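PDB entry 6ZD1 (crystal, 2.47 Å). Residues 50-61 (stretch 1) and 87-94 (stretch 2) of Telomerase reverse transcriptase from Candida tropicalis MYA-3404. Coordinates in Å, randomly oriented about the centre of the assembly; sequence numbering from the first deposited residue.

Stretch 1, residues 50-61: KCRYDLIYNKYL
Stretch 2 87-94: LIIMGKLL

Helix 53-60 and helix 87-93 run roughly antiparallel: their N-to-C directions differ by 151°, and the axes approach to 11.7 Å. That spacing leaves the backbones apart, with CA–CA distances of 8.2 Å for Tyr 53–Ile 89 and 7.3 Å for Cys 51–Lys 92, and no hydrogen bond crosses. Each helix is held by its own i-to-i+4 bonds, such as Tyr 57 N to Tyr 53 O (2.9 Å) and Leu 93 N to Ile 89 O (2.7 Å). The contact, burying 368 Å² in total, is therefore made by side chains.

Along stretch 2, Leu 87 stays out of reach. Ile 88 (m, t) points toward stretch 1, its CD1 lying 3.5 Å from CZ of Tyr 60 (chi1 m). Ile 89 (m, m) starts sideways, but its CD1 reaches CD1 of Ile 56 (m, t) at 3.5 Å and meets the Tyr 53 ring at its edge, 3.7 Å from CD1. Met 90, a selenomethionine, and Gly 91 take no part. Lys 92 (m, t, 132°, m) contributes its aliphatic chain: CD is 4.0 Å from both Ile 56 CD1 and Cys 51 SG. Leu 93 (chi1 -97°, chi2 m) places CD2 4.3 Å from SG of Cys 51 (t) and 3.5 Å from OH of Tyr 53 (chi1 m). Leu 94 leaves helical phi/psi at -111/115, beyond the contact.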

# COMPACT_ATOMS: atom_id res chain seq x y z
N LYS A 50 29.03 25.30 5.85
CA LYS A 50 29.24 26.46 4.99
C LYS A 50 28.55 26.34 3.64
O LYS A 50 28.62 27.27 2.84
CB LYS A 50 30.74 26.72 4.79
CG LYS A 50 31.49 25.60 4.09
CD LYS A 50 32.96 25.96 3.87
CE LYS A 50 33.72 24.83 3.20
NZ LYS A 50 33.14 24.46 1.87
N CYS A 51 27.90 25.21 3.36
CA CYS A 51 27.14 25.06 2.13
C CYS A 51 25.94 26.01 2.14
O CYS A 51 25.17 26.03 3.10
CB CYS A 51 26.68 23.61 1.96
SG CYS A 51 25.86 23.21 0.39
N ARG A 52 25.80 26.80 1.08
CA ARG A 52 24.69 27.74 0.96
C ARG A 52 23.48 26.99 0.41
O ARG A 52 23.25 26.93 -0.79
CB ARG A 52 25.07 28.92 0.06
CG ARG A 52 25.43 30.18 0.82
CD ARG A 52 24.23 30.67 1.62
NE ARG A 52 24.51 31.89 2.37
CZ ARG A 52 23.62 32.51 3.13
NH1 ARG A 52 22.39 32.03 3.24
NH2 ARG A 52 23.96 33.62 3.78
N TYR A 53 22.70 26.41 1.32
CA TYR A 53 21.58 25.57 0.90
C TYR A 53 20.47 26.41 0.29
O TYR A 53 19.98 26.09 -0.80
CB TYR A 53 21.06 24.75 2.09
CG TYR A 53 21.97 23.61 2.48
CD1 TYR A 53 22.10 22.50 1.67
CD2 TYR A 53 22.71 23.66 3.66
CE1 TYR A 53 22.94 21.45 2.02
CE2 TYR A 53 23.55 22.61 4.01
CZ TYR A 53 23.66 21.51 3.19
OH TYR A 53 24.49 20.47 3.53
N ASP A 54 20.08 27.49 0.95
CA ASP A 54 18.96 28.29 0.48
C ASP A 54 19.30 29.14 -0.73
O ASP A 54 18.40 29.77 -1.30
CB ASP A 54 18.41 29.15 1.62
CG ASP A 54 17.60 28.34 2.62
OD1 ASP A 54 18.19 27.79 3.58
OD2 ASP A 54 16.37 28.23 2.43
N LEU A 55 20.56 29.18 -1.16
CA LEU A 55 20.87 29.76 -2.46
C LEU A 55 20.72 28.73 -3.57
O LEU A 55 20.28 29.07 -4.68
CB LEU A 55 22.29 30.34 -2.46
CG LEU A 55 22.43 31.82 -2.13
CD1 LEU A 55 21.75 32.67 -3.19
CD2 LEU A 55 21.88 32.15 -0.75
N ILE A 56 21.06 27.47 -3.29
CA ILE A 56 20.77 26.38 -4.22
C ILE A 56 19.26 26.24 -4.40
O ILE A 56 18.77 25.94 -5.49
CB ILE A 56 21.41 25.07 -3.73
CG1 ILE A 56 22.93 25.23 -3.63
CG2 ILE A 56 21.06 23.92 -4.65
CD1 ILE A 56 23.62 24.01 -3.07
N TYR A 57 18.51 26.44 -3.31
CA TYR A 57 17.05 26.39 -3.40
C TYR A 57 16.51 27.53 -4.25
O TYR A 57 15.57 27.34 -5.02
CB TYR A 57 16.44 26.43 -2.00
CG TYR A 57 14.93 26.41 -1.99
CD1 TYR A 57 14.23 25.22 -2.06
CD2 TYR A 57 14.20 27.60 -1.91
CE1 TYR A 57 12.85 25.20 -2.06
CE2 TYR A 57 12.82 27.59 -1.91
CZ TYR A 57 12.15 26.39 -1.98
OH TYR A 57 10.77 26.37 -1.97
N ASN A 58 17.10 28.72 -4.12
CA ASN A 58 16.67 29.85 -4.94
C ASN A 58 16.92 29.60 -6.42
O ASN A 58 16.13 30.03 -7.26
CB ASN A 58 17.39 31.13 -4.49
CG ASN A 58 16.82 31.70 -3.21
OD1 ASN A 58 16.06 31.04 -2.50
ND2 ASN A 58 17.19 32.94 -2.90
N LYS A 59 18.01 28.90 -6.75
CA LYS A 59 18.36 28.72 -8.15
C LYS A 59 17.55 27.62 -8.82
O LYS A 59 17.05 27.81 -9.93
CB LYS A 59 19.86 28.42 -8.27
CG LYS A 59 20.36 28.30 -9.71
CD LYS A 59 21.87 28.13 -9.77
CE LYS A 59 22.35 28.03 -11.21
NZ LYS A 59 23.83 27.94 -11.32
N TYR A 60 17.39 26.47 -8.15
CA TYR A 60 16.83 25.28 -8.79
C TYR A 60 15.40 24.95 -8.38
O TYR A 60 14.68 24.34 -9.18
CB TYR A 60 17.72 24.07 -8.49
CG TYR A 60 19.13 24.19 -9.00
CD1 TYR A 60 19.46 23.80 -10.29
CD2 TYR A 60 20.14 24.70 -8.19
CE1 TYR A 60 20.76 23.92 -10.76
CE2 TYR A 60 21.44 24.81 -8.65
CZ TYR A 60 21.74 24.42 -9.93
OH TYR A 60 23.03 24.54 -10.40
N LEU A 61 15.01 25.27 -7.16
CA LEU A 61 13.70 24.79 -6.68
C LEU A 61 12.73 25.91 -6.30
O LEU A 61 12.08 25.76 -5.30
CB LEU A 61 13.99 23.99 -5.42
CG LEU A 61 14.70 22.67 -5.62
CD1 LEU A 61 14.85 21.98 -4.30
CD2 LEU A 61 13.89 21.81 -6.53
N LEU A 87 22.58 15.67 -6.43
CA LEU A 87 23.97 15.43 -6.79
C LEU A 87 24.82 16.68 -6.62
O LEU A 87 26.01 16.59 -6.31
CB LEU A 87 24.06 14.91 -8.22
CG LEU A 87 23.40 13.55 -8.47
CD1 LEU A 87 23.65 13.08 -9.90
CD2 LEU A 87 23.88 12.52 -7.46
N ILE A 88 24.23 17.86 -6.82
CA ILE A 88 24.96 19.10 -6.60
C ILE A 88 25.30 19.26 -5.12
O ILE A 88 26.41 19.68 -4.77
CB ILE A 88 24.15 20.30 -7.14
CG1 ILE A 88 24.26 20.37 -8.66
CG2 ILE A 88 24.60 21.60 -6.49
CD1 ILE A 88 23.45 21.48 -9.29
N ILE A 89 24.36 18.93 -4.24
CA ILE A 89 24.65 18.94 -2.80
C ILE A 89 25.73 17.92 -2.48
O ILE A 89 26.69 18.21 -1.76
CB ILE A 89 23.37 18.70 -1.98
CG1 ILE A 89 22.27 19.69 -2.37
CG2 ILE A 89 23.66 18.82 -0.50
CD1 ILE A 89 22.39 21.02 -1.72
N MSE A 90 25.58 16.70 -3.00
CA MSE A 90 26.53 15.63 -2.73
C MSE A 90 27.93 15.97 -3.21
O MSE A 90 28.91 15.65 -2.54
CB MSE A 90 26.06 14.32 -3.38
CG MSE A 90 24.79 13.74 -2.77
SE MSE A 90 24.95 13.47 -0.84
CE MSE A 90 26.47 12.25 -0.85
N GLY A 91 28.02 16.63 -4.36
CA GLY A 91 29.32 17.06 -4.85
C GLY A 91 29.97 18.06 -3.91
O GLY A 91 31.15 17.93 -3.57
N LYS A 92 29.21 19.06 -3.47
CA LYS A 92 29.72 20.02 -2.50
C LYS A 92 30.06 19.35 -1.18
O LYS A 92 31.07 19.70 -0.54
CB LYS A 92 28.71 21.15 -2.29
CG LYS A 92 28.64 22.16 -3.43
CD LYS A 92 27.47 23.12 -3.24
CE LYS A 92 27.90 24.57 -3.43
NZ LYS A 92 28.79 25.06 -2.33
N LEU A 93 29.24 18.39 -0.75
CA LEU A 93 29.44 17.78 0.56
C LEU A 93 30.63 16.83 0.57
O LEU A 93 31.39 16.78 1.54
CB LEU A 93 28.17 17.04 0.99
CG LEU A 93 27.20 17.77 1.91
CD1 LEU A 93 27.81 17.92 3.29
CD2 LEU A 93 26.83 19.14 1.36
N LEU A 94 30.80 16.06 -0.50
CA LEU A 94 31.81 15.02 -0.54
C LEU A 94 32.92 15.38 -1.52
O LEU A 94 32.66 15.49 -2.73
CB LEU A 94 31.19 13.68 -0.92
CG LEU A 94 30.61 12.84 0.22
CD1 LEU A 94 29.45 13.54 0.92
CD2 LEU A 94 30.18 11.48 -0.29